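Local structure of CofB (Escherichia coli, 5AX6) at the interface of chains A and B. The protein serves as the minor pilin subunit of the CFA/III type IVb pilus of enterotoxigenic Escherichia coli, forming a homotrimer that probably takes part in pilus assembly. Coordinates in Å, arbitrary orientation; residue numbers count along the deposited sequence, not the author numbering. Chains: chain A/B, CofB.

Contact 1 and contact 2 lie side by side in the seam between two subunits of the CofB homotrimer, with the centres of their C-alpha atoms about 11 Å apart. Both draw on strand 294-302, contact 1 through B:Leu294 and contact 2 through A:Gln298, and both pair strands of different chains in parallel. Contact 1 joins strand 308-315 of chain A to strand 323-325 of chain B; contact 2 joins strand 267-271 of chain A to strand 282-285 of chain B and the loop after it. The middle portion of each subunit is thereby stitched to its neighbour by backbone as well as side chains, which should stabilise the trimer.

Contact 1: the interface of chains A and B. Residues chain A 310-312; chain B 294, 314, 323-325.
A:Ile312 pairs with B:Met324 in a parallel beta bridge that carries strand 308-315 of one CofB subunit against strand 323-325 of its neighbour in the homotrimer. The amide N of A:Ile312 donates to the carbonyl O of B:Thr323 at 2.9 Å, and the O of A:Ile312 accepts from the N of B:Leu325 at 2.7 Å. Both polar backbone groups of one residue are thus spent on the partner strand, whatever the side chain.

These bonded strands form the tight part, together with the CD1 methyl of B:Leu294, which presses on the main chain 3.6 Å from the CA of A:Leu311. With CG beside its own backbone N (chi1 -58°) and the chain extended beyond (chi2 -179°), leucine has the reach to set that methyl between the main chain and the A:Ile312 branch. A:Ile312 hides more surface than the other residues here, and its beta-branched shape suits an extended strand, but it packs less closely. Its CG1 meets CD1 of B:Leu314, and its CD1 meets CD1 of B:Leu294, each at 4.1 Å; the isoleucine and B:Leu294 side chains run antiparallel, one alongside the other.

A:Leu311 projects from the opposite face of the strand. Its CG sits between the backbone N and the carbonyl carbon (chi1 69°), and the branch crosses B:Thr323 obliquely, CB to CB at 3.9 Å. CD1 then reaches the CB of B:Leu325. Threonine serves well at this junction, being beta-branched for a strand and offering its methyl CG2 to CD1 of A:Leu311.

Toward A:Ser310 the looseness is in the backbone, where water stands in for a direct strand bond. The small serine itself packs closely, its OG 3.4 Å from the CD1 methyl of B:Leu294, a polar atom against a hydrocarbon. Its backbone O is 2.6 Å from water 1, and the same water lies 3.0 Å from the amide N of B:Thr323.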
loop_
_atom_site.group_PDB
_atom_site.type_symbol
_atom_site.label_atom_id
_atom_site.label_comp_id
_atom_site.label_asym_id
_atom_site.label_seq_id
_atom_site.Cartn_x
_atom_site.Cartn_y
_atom_site.Cartn_z
ATOM N N SER A 310 3.383 -13.954 -12.708
ATOM C CA SER A 310 3.415 -12.501 -12.685
ATOM C C SER A 310 4.606 -12.045 -11.858
ATOM O O SER A 310 5.273 -12.854 -11.218
ATOM C CB SER A 310 2.110 -11.908 -12.119
ATOM O OG SER A 310 1.955 -12.219 -10.743
ATOM N N LEU A 311 4.858 -10.742 -11.885
ATOM C CA LEU A 311 5.910 -10.155 -11.083
ATOM C C LEU A 311 5.535 -8.724 -10.772
ATOM O O LEU A 311 4.540 -8.198 -11.289
ATOM C CB LEU A 311 7.262 -10.219 -11.814
ATOM C CG LEU A 311 7.391 -9.328 -13.054
ATOM C CD1 LEU A 311 8.857 -8.981 -13.298
ATOM C CD2 LEU A 311 6.786 -9.985 -14.300
ATOM N N ILE A 312 6.320 -8.111 -9.898
ATOM C CA ILE A 312 6.170 -6.703 -9.552
ATOM C C ILE A 312 7.242 -5.902 -10.273
ATOM O O ILE A 312 8.384 -6.358 -10.375
ATOM C CB ILE A 312 6.329 -6.464 -8.041
ATOM C CG1 ILE A 312 5.269 -7.254 -7.287
ATOM C CG2 ILE A 312 6.218 -4.960 -7.738
ATOM C CD1 ILE A 312 3.902 -6.991 -7.793
ATOM N N LEU B 294 0.569 -11.722 -5.421
ATOM C CA LEU B 294 1.909 -11.497 -4.895
ATOM C C LEU B 294 1.804 -10.559 -3.705
ATOM O O LEU B 294 1.090 -9.560 -3.776
ATOM C CB LEU B 294 2.827 -10.900 -5.968
ATOM C CG LEU B 294 2.971 -11.738 -7.243
ATOM C CD1 LEU B 294 3.925 -11.040 -8.204
ATOM C CD2 LEU B 294 3.469 -13.141 -6.885
ATOM N N LEU B 314 8.889 -10.585 -0.435
ATOM C CA LEU B 314 7.999 -10.599 -1.587
ATOM C C LEU B 314 7.738 -12.058 -1.949
ATOM O O LEU B 314 8.664 -12.775 -2.333
ATOM C CB LEU B 314 8.617 -9.841 -2.770
ATOM C CG LEU B 314 7.783 -9.776 -4.052
ATOM C CD1 LEU B 314 6.476 -9.027 -3.838
ATOM C CD2 LEU B 314 8.587 -9.117 -5.173
ATOM N N THR B 323 9.289 -12.155 -7.781
ATOM C CA THR B 323 10.211 -11.288 -8.500
ATOM C C THR B 323 9.799 -9.839 -8.532
ATOM O O THR B 323 8.634 -9.518 -8.773
ATOM C CB THR B 323 10.370 -11.756 -9.961
ATOM O OG1 THR B 323 10.895 -13.081 -9.948
ATOM C CG2 THR B 323 11.317 -10.833 -10.729
ATOM N N MET B 324 10.777 -8.972 -8.296
ATOM C CA MET B 324 10.602 -7.541 -8.514
ATOM C C MET B 324 11.598 -7.062 -9.569
ATOM O O MET B 324 12.806 -7.321 -9.474
ATOM C CB MET B 324 10.787 -6.743 -7.221
ATOM C CG MET B 324 10.453 -5.251 -7.428
ATOM S SD MET B 324 10.730 -4.188 -6.011
ATOM C CE MET B 324 12.465 -4.500 -5.683
ATOM N N LEU B 325 11.084 -6.393 -10.591
ATOM C CA LEU B 325 11.941 -5.743 -11.580
ATOM C C LEU B 325 12.174 -4.302 -11.131
ATOM O O LEU B 325 11.234 -3.524 -10.969
ATOM C CB LEU B 325 11.301 -5.815 -12.974
ATOM C CG LEU B 325 11.917 -5.031 -14.147
ATOM C CD1 LEU B 325 13.379 -5.313 -14.296
ATOM C CD2 LEU B 325 11.185 -5.382 -15.438
HETATM O O HOH W 1 7.199 -13.363 -9.527
#

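Contact 2: the interface of chains A and B. Residues chain A 269-271, 279, 281, 298; chain B 285-288.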
loop_
_atom_site.group_PDB
_atom_site.type_symbol
_atom_site.label_atom_id
_atom_site.label_comp_id
_atom_site.label_asym_id
_atom_site.label_seq_id
_atom_site.Cartn_x
_atom_site.Cartn_y
_atom_site.Cartn_z
ATOM N N VAL A 269 -5.379 -6.709 -0.409
ATOM C CA VAL A 269 -5.142 -7.028 -1.809
ATOM C C VAL A 269 -5.658 -5.933 -2.732
ATOM O O VAL A 269 -6.822 -5.526 -2.663
ATOM C CB VAL A 269 -5.815 -8.352 -2.190
ATOM C CG1 VAL A 269 -5.365 -8.786 -3.589
ATOM C CG2 VAL A 269 -5.493 -9.424 -1.145
ATOM N N LEU A 270 -4.776 -5.474 -3.605
ATOM C CA LEU A 270 -5.082 -4.449 -4.586
ATOM C C LEU A 270 -5.443 -5.086 -5.923
ATOM O O LEU A 270 -4.691 -5.916 -6.433
ATOM C CB LEU A 270 -3.876 -3.523 -4.762
ATOM C CG LEU A 270 -4.006 -2.415 -5.804
ATOM C CD1 LEU A 270 -5.003 -1.375 -5.328
ATOM C CD2 LEU A 270 -2.639 -1.780 -6.106
ATOM N N THR A 271 -6.586 -4.698 -6.487
ATOM C CA THR A 271 -6.999 -5.179 -7.817
ATOM C C THR A 271 -7.386 -3.998 -8.700
ATOM O O THR A 271 -7.681 -2.899 -8.203
ATOM C CB THR A 271 -8.186 -6.171 -7.742
ATOM O OG1 THR A 271 -9.244 -5.610 -6.943
ATOM C CG2 THR A 271 -7.749 -7.479 -7.124
ATOM N N ASN A 279 -4.652 -4.578 -17.223
ATOM C CA ASN A 279 -4.787 -5.158 -15.889
ATOM C C ASN A 279 -3.432 -5.150 -15.202
ATOM O O ASN A 279 -2.729 -6.156 -15.199
ATOM C CB ASN A 279 -5.360 -6.580 -15.979
ATOM C CG ASN A 279 -5.593 -7.222 -14.619
ATOM O OD1 ASN A 279 -5.415 -6.596 -13.569
ATOM N ND2 ASN A 279 -6.009 -8.483 -14.636
ATOM N N PRO A 281 -2.401 -3.534 -11.712
ATOM C CA PRO A 281 -2.674 -2.721 -10.521
ATOM C C PRO A 281 -1.380 -2.221 -9.913
ATOM O O PRO A 281 -0.382 -2.946 -9.901
ATOM C CB PRO A 281 -3.392 -3.695 -9.584
ATOM C CG PRO A 281 -2.936 -5.048 -10.028
ATOM C CD PRO A 281 -2.778 -4.942 -11.521
ATOM N N GLN A 298 1.958 -4.662 -10.693
ATOM C CA GLN A 298 1.975 -6.080 -11.009
ATOM C C GLN A 298 1.783 -6.276 -12.503
ATOM O O GLN A 298 0.843 -5.733 -13.088
ATOM C CB GLN A 298 0.891 -6.839 -10.247
ATOM C CG GLN A 298 1.049 -8.358 -10.374
ATOM C CD GLN A 298 -0.081 -9.103 -9.692
ATOM O OE1 GLN A 298 -1.143 -8.532 -9.448
ATOM N NE2 GLN A 298 0.142 -10.381 -9.378
ATOM N N TRP B 285 -0.868 -7.691 -4.513
ATOM C CA TRP B 285 -1.374 -7.399 -5.844
ATOM C C TRP B 285 -2.015 -8.658 -6.425
ATOM O O TRP B 285 -1.462 -9.750 -6.288
ATOM C CB TRP B 285 -0.242 -6.959 -6.790
ATOM C CG TRP B 285 0.490 -5.721 -6.431
ATOM C CD1 TRP B 285 0.377 -4.507 -7.035
ATOM C CD2 TRP B 285 1.497 -5.575 -5.417
ATOM N NE1 TRP B 285 1.230 -3.601 -6.440
ATOM C CE2 TRP B 285 1.927 -4.235 -5.445
ATOM C CE3 TRP B 285 2.055 -6.444 -4.473
ATOM C CZ2 TRP B 285 2.898 -3.739 -4.570
ATOM C CZ3 TRP B 285 3.019 -5.952 -3.604
ATOM C CH2 TRP B 285 3.434 -4.611 -3.666
ATOM N N ASP B 286 -3.143 -8.516 -7.117
ATOM C CA ASP B 286 -3.758 -9.666 -7.775
ATOM C C ASP B 286 -4.296 -9.293 -9.151
ATOM O O ASP B 286 -5.050 -8.325 -9.302
ATOM C CB ASP B 286 -4.874 -10.241 -6.895
ATOM C CG ASP B 286 -5.288 -11.648 -7.306
ATOM O OD1 ASP B 286 -4.660 -12.242 -8.212
ATOM O OD2 ASP B 286 -6.248 -12.166 -6.698
ATOM N N LEU B 287 -3.858 -10.042 -10.161
ATOM C CA LEU B 287 -4.342 -9.880 -11.529
ATOM C C LEU B 287 -5.666 -10.604 -11.745
ATOM O O LEU B 287 -6.416 -10.279 -12.670
ATOM C CB LEU B 287 -3.313 -10.416 -12.522
ATOM C CG LEU B 287 -1.955 -9.722 -12.537
ATOM C CD1 LEU B 287 -1.047 -10.392 -13.567
ATOM C CD2 LEU B 287 -2.117 -8.258 -12.858
ATOM N N ASN B 288 -5.928 -11.591 -10.896
ATOM C CA ASN B 288 -7.103 -12.446 -11.041
ATOM C C ASN B 288 -7.134 -13.107 -12.414
ATOM O O ASN B 288 -8.181 -13.157 -13.059
ATOM C CB ASN B 288 -8.391 -11.637 -10.805
ATOM C CG ASN B 288 -8.769 -11.562 -9.333
ATOM O OD1 ASN B 288 -8.745 -12.570 -8.621
ATOM N ND2 ASN B 288 -9.120 -10.367 -8.870
HETATM O O HOH W 2 -2.343 -12.490 -9.352
HETATM O O HOH W 3 -6.468 -6.820 -10.969
#
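The backbone O of A:Leu270 accepts a bond from the N of B:Asp286 at 3.1 Å, as strand 267-271 pairs in parallel with the end of strand 282-285 through a bridge of A:Leu270 with B:Trp285. This contact joins the beta-repeat domains of two CofB subunits.

A:Gln298 lies over the turn that follows. Its CG is anti to the backbone N (chi1 -170°), and the extended chain passes B:Trp285 head to tail, amide and indole planes 66° apart. The amide carbon CD also meets the CG of B:Leu287, tip to tip, at 3.5 Å. Glutamine suits the place because its methylene groups pack on hydrocarbon while OE1 rests over the B:Trp285 to B:Leu287 backbone, without bonding to it. NE2 makes a weak, long contact of 3.3 Å with water 2. That water also lies 2.6 Å from the carboxylate OD1 of B:Asp286 and contacts the N of B:Leu287.

B:Leu287 drives CD2 against the ring of A:Pro281, meeting CD at 3.6 Å with the side chains nearly at right angles; the rigid proline gives the methyl a firm apolar wall. At the far end of the turn, A:Asn279 donates from ND2 to the O of B:Leu287 at 2.7 Å, on a lone pair and almost within the asparagine amide plane. Its OD1 is tied through water 3 to the O of B:Asp286, engaging both ends of the amide.

The N of B:Asn288 donates to OD1 of B:Asp286 from above the carboxylate plane, closing an Asx turn, which probably helps hold its shape; asparagine tolerates the positive phi (56°) here. The CG2 methyl of A:Thr271 lies 3.6 Å from both the O of B:Asp286 and ND2 of B:Asn288. Against the CB methylene of B:Asp286 lies the CG1 methyl of A:Val269, at 3.6 Å.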